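Local coordinates for VgrG protein (Vibrio cholerae, PDB 4E1D), which probably cross-links actin monomers into inactive oligomers at the expense of ATP, through the actin cross-linking domain of this secreted effector, at residues Ala56-Thr61 with Val89-Tyr94; Ile25-Glu30 with Tyr362-Glu367. All coordinates share one frame; numbering follows the deposited sequence.

Contact 1: residues Ala56-Thr61 with Val89-Tyr94; sequences ALFMLT and VELVSY. With MN (manganese (II) ion), chain D; ADP (adenosine-5'-diphosphate), chain B.
The carbonyl oxygen of E90 is gripped twice by T61. The hydroxyl OG1 of T61 lies 2.7 Å from E90 O, and the backbone N of T61 binds the same oxygen from 3.2 Å. The two donors come from opposite faces of the carbonyl plane. The T61 torsion places OG1 between its own backbone N and carbonyl carbon (chi1 71°), which turns the hydroxyl toward E90. The ladder is antiparallel: M59 and V92 form a hydrogen-bonded pair, with M59 N to V92 O at 2.7 Å. Beyond it, Y94 N bonds to L57 O. On its other side strand 56-61 has a classic beta bulge, where L57 and F58 together sit opposite V49 of strand 45-51.

The Y94 ring lies across the end of the ladder. A56 CB sits over one face of it, 3.8 Å from the centroid. The backbone of L57 and F58 meets the ring at its edge. The M59 side chain crosses that of Y94 at about a right angle. Its SD lies 5.1 Å from the ring centroid, off to one side of the normal, a Met-aromatic contact, and its CE packs by the hydroxyl end. That hydroxyl is hydrogen-bonded to P14 O. On the other face of the strands, F58 and L91 run side by side, with F58 CE1 3.7 Å from L91 CD1. Helix 101-124 packs on F58.

Three residues of 89-94 meet the ligands. The extended E90 side chain puts OE1 2.5 Å from the manganese ion, which E28 also binds. V92 CG1 packs against the ribose, and S93 O accepts a bond from ADP O2' at 2.5 Å. The whole is an antiparallel strand pair whose second strand lines a manganese-nucleotide site.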
loop_
_atom_site.group_PDB
_atom_site.type_symbol
_atom_site.label_atom_id
_atom_site.label_comp_id
_atom_site.label_asym_id
_atom_site.label_seq_id
_atom_site.Cartn_x
_atom_site.Cartn_y
_atom_site.Cartn_z
ATOM N N ALA A 56 -12.814 13.043 -6.213
ATOM C CA ALA A 56 -11.352 12.922 -6.092
ATOM C C ALA A 56 -10.886 11.588 -6.704
ATOM O O ALA A 56 -11.373 10.527 -6.310
ATOM C CB ALA A 56 -10.930 13.022 -4.632
ATOM N N LEU A 57 -9.977 11.658 -7.697
ATOM C CA LEU A 57 -9.492 10.499 -8.449
ATOM C C LEU A 57 -8.155 9.944 -7.995
ATOM O O LEU A 57 -8.050 8.728 -7.817
ATOM C CB LEU A 57 -9.499 10.773 -9.965
ATOM C CG LEU A 57 -10.839 11.225 -10.551
ATOM C CD1 LEU A 57 -10.672 11.740 -11.946
ATOM C CD2 LEU A 57 -11.884 10.115 -10.500
ATOM N N PHE A 58 -7.137 10.820 -7.818
ATOM C CA PHE A 58 -5.790 10.446 -7.369
ATOM C C PHE A 58 -5.011 11.603 -6.771
ATOM O O PHE A 58 -5.279 12.749 -7.100
ATOM C CB PHE A 58 -4.973 9.747 -8.471
ATOM C CG PHE A 58 -4.647 10.582 -9.682
ATOM C CD1 PHE A 58 -3.478 11.334 -9.734
ATOM C CD2 PHE A 58 -5.469 10.563 -10.799
ATOM C CE1 PHE A 58 -3.153 12.072 -10.870
ATOM C CE2 PHE A 58 -5.142 11.301 -11.934
ATOM C CZ PHE A 58 -3.980 12.043 -11.968
ATOM N N MET A 59 -4.027 11.291 -5.922
ATOM C CA MET A 59 -3.148 12.251 -5.262
ATOM C C MET A 59 -1.845 12.383 -6.050
ATOM O O MET A 59 -1.370 11.426 -6.659
ATOM C CB MET A 59 -2.808 11.791 -3.824
ATOM C CG MET A 59 -3.986 11.669 -2.892
ATOM S SD MET A 59 -3.446 10.943 -1.329
ATOM C CE MET A 59 -4.904 11.055 -0.376
ATOM N N LEU A 60 -1.258 13.570 -6.005
ATOM C CA LEU A 60 0.028 13.859 -6.610
ATOM C C LEU A 60 0.981 13.840 -5.436
ATOM O O LEU A 60 0.858 14.670 -4.528
ATOM C CB LEU A 60 -0.004 15.241 -7.284
ATOM C CG LEU A 60 -0.408 15.264 -8.756
ATOM C CD1 LEU A 60 -1.926 15.232 -8.931
ATOM C CD2 LEU A 60 0.133 16.487 -9.415
ATOM N N THR A 61 1.850 12.821 -5.381
ATOM C CA THR A 61 2.762 12.644 -4.249
ATOM C C THR A 61 4.229 12.540 -4.643
ATOM O O THR A 61 4.537 12.168 -5.777
ATOM C CB THR A 61 2.390 11.372 -3.431
ATOM O OG1 THR A 61 2.706 10.199 -4.180
ATOM C CG2 THR A 61 0.940 11.335 -2.989
ATOM N N VAL A 89 7.776 11.183 -8.843
ATOM C CA VAL A 89 6.352 11.450 -8.642
ATOM C C VAL A 89 5.594 10.127 -8.685
ATOM O O VAL A 89 5.870 9.274 -9.536
ATOM C CB VAL A 89 5.782 12.490 -9.650
ATOM C CG1 VAL A 89 4.256 12.592 -9.579
ATOM C CG2 VAL A 89 6.406 13.858 -9.430
ATOM N N GLU A 90 4.661 9.955 -7.750
ATOM C CA GLU A 90 3.820 8.780 -7.719
ATOM C C GLU A 90 2.376 9.218 -7.638
ATOM O O GLU A 90 2.005 9.983 -6.748
ATOM C CB GLU A 90 4.178 7.859 -6.552
ATOM C CG GLU A 90 3.445 6.530 -6.598
ATOM C CD GLU A 90 3.634 5.674 -5.364
ATOM O OE1 GLU A 90 3.412 6.188 -4.244
ATOM O OE2 GLU A 90 3.989 4.483 -5.518
ATOM N N LEU A 91 1.567 8.738 -8.574
ATOM C CA LEU A 91 0.138 9.031 -8.603
ATOM C C LEU A 91 -0.587 7.939 -7.804
ATOM O O LEU A 91 -0.516 6.754 -8.142
ATOM C CB LEU A 91 -0.387 9.143 -10.050
ATOM C CG LEU A 91 0.375 10.077 -11.021
ATOM C CD1 LEU A 91 -0.313 10.139 -12.368
ATOM C CD2 LEU A 91 0.566 11.481 -10.443
ATOM N N VAL A 92 -1.201 8.342 -6.689
ATOM C CA VAL A 92 -1.878 7.440 -5.760
ATOM C C VAL A 92 -3.389 7.656 -5.848
ATOM O O VAL A 92 -3.896 8.669 -5.379
ATOM C CB VAL A 92 -1.318 7.630 -4.324
ATOM C CG1 VAL A 92 -1.964 6.665 -3.350
ATOM C CG2 VAL A 92 0.198 7.481 -4.288
ATOM N N SER A 93 -4.106 6.697 -6.451
ATOM C CA SER A 93 -5.556 6.775 -6.629
ATOM C C SER A 93 -6.329 6.775 -5.325
ATOM O O SER A 93 -5.831 6.292 -4.307
ATOM C CB SER A 93 -6.061 5.669 -7.551
ATOM O OG SER A 93 -6.145 4.425 -6.876
ATOM N N TYR A 94 -7.530 7.360 -5.354
ATOM C CA TYR A 94 -8.450 7.321 -4.227
ATOM C C TYR A 94 -9.185 5.998 -4.424
ATOM O O TYR A 94 -9.539 5.692 -5.570
ATOM C CB TYR A 94 -9.414 8.514 -4.236
ATOM C CG TYR A 94 -8.790 9.765 -3.663
ATOM C CD1 TYR A 94 -8.063 10.636 -4.467
ATOM C CD2 TYR A 94 -8.899 10.063 -2.309
ATOM C CE1 TYR A 94 -7.475 11.785 -3.942
ATOM C CE2 TYR A 94 -8.321 11.214 -1.772
ATOM C CZ TYR A 94 -7.606 12.071 -2.593
ATOM O OH TYR A 94 -7.016 13.200 -2.078
HETATM MN MN MN D . 3.034 4.800 -2.160
HETATM P PB ADP B . 2.268 3.589 1.006
HETATM O O1B ADP B . 3.055 4.731 1.486
HETATM O O2B ADP B . 2.295 2.466 2.045
HETATM O O3B ADP B . 2.823 3.083 -0.319
HETATM P PA ADP B . -0.003 5.257 0.062
HETATM O O1A ADP B . -0.600 6.203 1.036
HETATM O O2A ADP B . 1.001 6.019 -0.846
HETATM O O3A ADP B . 0.749 4.061 0.820
HETATM O "O5'" ADP B . -1.150 4.622 -0.844
HETATM C "C5'" ADP B . -2.018 3.655 -0.236
HETATM C "C4'" ADP B . -2.758 2.894 -1.305
HETATM O "O4'" ADP B . -3.887 2.207 -0.724
HETATM C "C3'" ADP B . -3.310 3.717 -2.468
HETATM O "O3'" ADP B . -3.074 3.088 -3.724
HETATM C "C2'" ADP B . -4.787 3.878 -2.103
HETATM O "O2'" ADP B . -5.650 4.038 -3.220
HETATM C "C1'" ADP B . -5.062 2.544 -1.433
HETATM N N9 ADP B . -6.193 2.539 -0.501
HETATM C C8 ADP B . -6.423 3.406 0.531
HETATM N N7 ADP B . -7.542 3.171 1.180
HETATM C C5 ADP B . -8.078 2.067 0.527
HETATM C C6 ADP B . -9.273 1.344 0.701
HETATM N N6 ADP B . -10.203 1.670 1.589
HETATM N N1 ADP B . -9.509 0.306 -0.138
HETATM C C2 ADP B . -8.605 0.028 -1.090
HETATM N N3 ADP B . -7.451 0.647 -1.361
HETATM C C4 ADP B . -7.240 1.666 -0.513
#

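Contact 2: residues Ile25-Glu30 with Tyr362-Glu367; sequences IGIENE and YLPKTE. With MN (manganese (II) ion), chain D; ADP (adenosine-5'-diphosphate), chain B.
I25 opens the contact by laying its CD1 over one face of the Y362 ring, 3.8 Å from the centroid. Its CG2 branch touches the same ring at CE1, so two branches of one isoleucine hold the tyrosine. CG1 runs anti to the backbone N (chi1 -169°), which carries CD1 over the ring. The Y362 hydroxyl bonds to M98 O.

I27 is the centre of the packing. Its CD1 abuts P364 CD, on the N-bonded side of the proline ring, at 3.7 Å and lies 3.6 Å from Y362 O. Its CG2 passes L363 CD2 at 3.8 Å, the two side chains running in opposite directions. On the ligand side, I27 O takes a weak hydrogen bond from ADP O3'.

E28 points away from 362-367. Its OE2 binds the manganese ion at 2.2 Å, and ADP O3B is a further ligand of the metal. N29 turns back to the loop, with ND2 3.8 Å from P364 CG. Q173 ties the two segments together, since its NE2 bonds to both N29 OD1 and P364 O. Helix 101-124 also packs here, with M111 on I27, N29 and P364. The arrangement is an irregular C-terminal segment packed on one face of a strand whose other face forms part of the manganese-ADP site.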
loop_
_atom_site.group_PDB
_atom_site.type_symbol
_atom_site.label_atom_id
_atom_site.label_comp_id
_atom_site.label_asym_id
_atom_site.label_seq_id
_atom_site.Cartn_x
_atom_site.Cartn_y
_atom_site.Cartn_z
ATOM N N ILE A 25 -10.517 -1.271 -4.345
ATOM C CA ILE A 25 -9.231 -1.243 -5.037
ATOM C C ILE A 25 -8.634 0.170 -5.152
ATOM O O ILE A 25 -9.334 1.131 -5.472
ATOM C CB ILE A 25 -9.258 -2.031 -6.384
ATOM C CG1 ILE A 25 -7.828 -2.227 -6.965
ATOM C CG2 ILE A 25 -10.240 -1.408 -7.397
ATOM C CD1 ILE A 25 -7.610 -3.474 -7.779
ATOM N N GLY A 26 -7.339 0.253 -4.867
ATOM C CA GLY A 26 -6.521 1.451 -4.956
ATOM C C GLY A 26 -5.263 1.155 -5.746
ATOM O O GLY A 26 -4.757 0.029 -5.690
ATOM N N ILE A 27 -4.766 2.133 -6.527
ATOM C CA ILE A 27 -3.565 1.941 -7.348
ATOM C C ILE A 27 -2.482 2.974 -7.068
ATOM O O ILE A 27 -2.783 4.091 -6.654
ATOM C CB ILE A 27 -3.866 1.781 -8.877
ATOM C CG1 ILE A 27 -4.482 3.064 -9.486
ATOM C CG2 ILE A 27 -4.722 0.528 -9.171
ATOM C CD1 ILE A 27 -4.397 3.207 -10.992
ATOM N N GLU A 28 -1.225 2.587 -7.297
ATOM C CA GLU A 28 -0.054 3.447 -7.151
ATOM C C GLU A 28 0.655 3.421 -8.478
ATOM O O GLU A 28 0.836 2.346 -9.048
ATOM C CB GLU A 28 0.869 2.959 -6.036
ATOM C CG GLU A 28 0.301 3.165 -4.649
ATOM C CD GLU A 28 1.078 2.423 -3.584
ATOM O OE1 GLU A 28 0.825 1.212 -3.400
ATOM O OE2 GLU A 28 1.970 3.044 -2.965
ATOM N N ASN A 29 1.018 4.600 -8.995
ATOM C CA ASN A 29 1.637 4.727 -10.303
ATOM C C ASN A 29 2.823 5.682 -10.297
ATOM O O ASN A 29 2.631 6.893 -10.389
ATOM C CB ASN A 29 0.564 5.152 -11.316
ATOM C CG ASN A 29 0.958 5.056 -12.764
ATOM O OD1 ASN A 29 1.763 4.209 -13.173
ATOM N ND2 ASN A 29 0.340 5.898 -13.579
ATOM N N GLU A 30 4.044 5.133 -10.191
ATOM C CA GLU A 30 5.266 5.928 -10.194
ATOM C C GLU A 30 5.597 6.328 -11.637
ATOM O O GLU A 30 5.739 5.466 -12.508
ATOM C CB GLU A 30 6.422 5.185 -9.513
ATOM C CG GLU A 30 7.630 6.067 -9.246
ATOM C CD GLU A 30 8.892 5.348 -8.811
ATOM O OE1 GLU A 30 9.713 5.968 -8.100
ATOM O OE2 GLU A 30 9.068 4.165 -9.182
ATOM N N TYR A 362 -6.987 -2.680 -14.116
ATOM C CA TYR A 362 -7.182 -1.579 -13.166
ATOM C C TYR A 362 -6.081 -0.526 -13.296
ATOM O O TYR A 362 -6.183 0.538 -12.689
ATOM C CB TYR A 362 -7.178 -2.124 -11.733
ATOM C CG TYR A 362 -8.390 -2.960 -11.399
ATOM C CD1 TYR A 362 -9.557 -2.371 -10.921
ATOM C CD2 TYR A 362 -8.363 -4.344 -11.529
ATOM C CE1 TYR A 362 -10.680 -3.134 -10.619
ATOM C CE2 TYR A 362 -9.479 -5.121 -11.222
ATOM C CZ TYR A 362 -10.633 -4.512 -10.761
ATOM O OH TYR A 362 -11.739 -5.268 -10.457
ATOM N N LEU A 363 -5.020 -0.840 -14.056
ATOM C CA LEU A 363 -3.857 0.024 -14.223
ATOM C C LEU A 363 -3.807 0.750 -15.574
ATOM O O LEU A 363 -4.096 0.137 -16.610
ATOM C CB LEU A 363 -2.546 -0.766 -13.972
ATOM C CG LEU A 363 -2.064 -0.963 -12.516
ATOM C CD1 LEU A 363 -1.757 0.361 -11.815
ATOM C CD2 LEU A 363 -3.022 -1.815 -11.699
ATOM N N PRO A 364 -3.432 2.055 -15.582
ATOM C CA PRO A 364 -3.329 2.779 -16.858
ATOM C C PRO A 364 -2.069 2.387 -17.625
ATOM O O PRO A 364 -1.031 2.102 -17.020
ATOM C CB PRO A 364 -3.309 4.248 -16.433
ATOM C CG PRO A 364 -2.756 4.243 -15.057
ATOM C CD PRO A 364 -3.039 2.908 -14.440
ATOM N N LYS A 365 -2.162 2.343 -18.958
ATOM C CA LYS A 365 -1.024 1.980 -19.800
ATOM C C LYS A 365 -0.738 3.070 -20.815
ATOM O O LYS A 365 -1.653 3.475 -21.539
ATOM C CB LYS A 365 -1.262 0.632 -20.525
ATOM C CG LYS A 365 -1.601 -0.568 -19.639
ATOM C CD LYS A 365 -0.535 -0.880 -18.577
ATOM C CE LYS A 365 -0.637 -2.283 -18.035
ATOM N NZ LYS A 365 -1.950 -2.566 -17.384
ATOM N N THR A 366 0.529 3.537 -20.882
ATOM C CA THR A 366 0.961 4.543 -21.859
ATOM C C THR A 366 0.789 3.962 -23.275
ATOM O O THR A 366 0.168 4.603 -24.127
ATOM C CB THR A 366 2.402 5.016 -21.578
ATOM O OG1 THR A 366 2.480 5.548 -20.259
ATOM C CG2 THR A 366 2.875 6.075 -22.561
ATOM N N GLU A 367 1.297 2.745 -23.481
ATOM C CA GLU A 367 1.196 2.024 -24.746
ATOM C C GLU A 367 -0.179 1.431 -24.972
ATOM O O GLU A 367 -1.059 2.084 -25.540
HETATM MN MN MN D . 3.034 4.800 -2.160
HETATM P PB ADP B . 2.268 3.589 1.006
HETATM O O1B ADP B . 3.055 4.731 1.486
HETATM O O2B ADP B . 2.295 2.466 2.045
HETATM O O3B ADP B . 2.823 3.083 -0.319
HETATM P PA ADP B . -0.003 5.257 0.062
HETATM O O1A ADP B . -0.600 6.203 1.036
HETATM O O2A ADP B . 1.001 6.019 -0.846
HETATM O O3A ADP B . 0.749 4.061 0.820
HETATM O "O5'" ADP B . -1.150 4.622 -0.844
HETATM C "C5'" ADP B . -2.018 3.655 -0.236
HETATM C "C4'" ADP B . -2.758 2.894 -1.305
HETATM O "O4'" ADP B . -3.887 2.207 -0.724
HETATM C "C3'" ADP B . -3.310 3.717 -2.468
HETATM O "O3'" ADP B . -3.074 3.088 -3.724
HETATM C "C2'" ADP B . -4.787 3.878 -2.103
HETATM O "O2'" ADP B . -5.650 4.038 -3.220
HETATM C "C1'" ADP B . -5.062 2.544 -1.433
HETATM N N9 ADP B . -6.193 2.539 -0.501
HETATM C C8 ADP B . -6.423 3.406 0.531
HETATM N N7 ADP B . -7.542 3.171 1.180
HETATM C C5 ADP B . -8.078 2.067 0.527
HETATM C C6 ADP B . -9.273 1.344 0.701
HETATM N N6 ADP B . -10.203 1.670 1.589
HETATM N N1 ADP B . -9.509 0.306 -0.138
HETATM C C2 ADP B . -8.605 0.028 -1.090
HETATM N N3 ADP B . -7.451 0.647 -1.361
HETATM C C4 ADP B . -7.240 1.666 -0.513
#

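Overall arrangement
Both contacts are buried, and they meet through neighbouring strands 24-32 and 85-97. S93 OG lies 2.7 Å from I27 N, and L91 O 2.8 Å from N29 N, both probable hydrogen bonds. Their centres are about 10 Å apart, and along the chain contact 1 is nested inside the loop closed by contact 2. Their chemistry differs. Contact 1 joins two strands by a backbone ladder, whereas contact 2 packs a loop on a strand by apolar side chains. Helix 101-124 touches both. The two touch the manganese-ADP site from adjacent strands, with the firmer ribose bond coming from contact 1 and a weak one from contact 2.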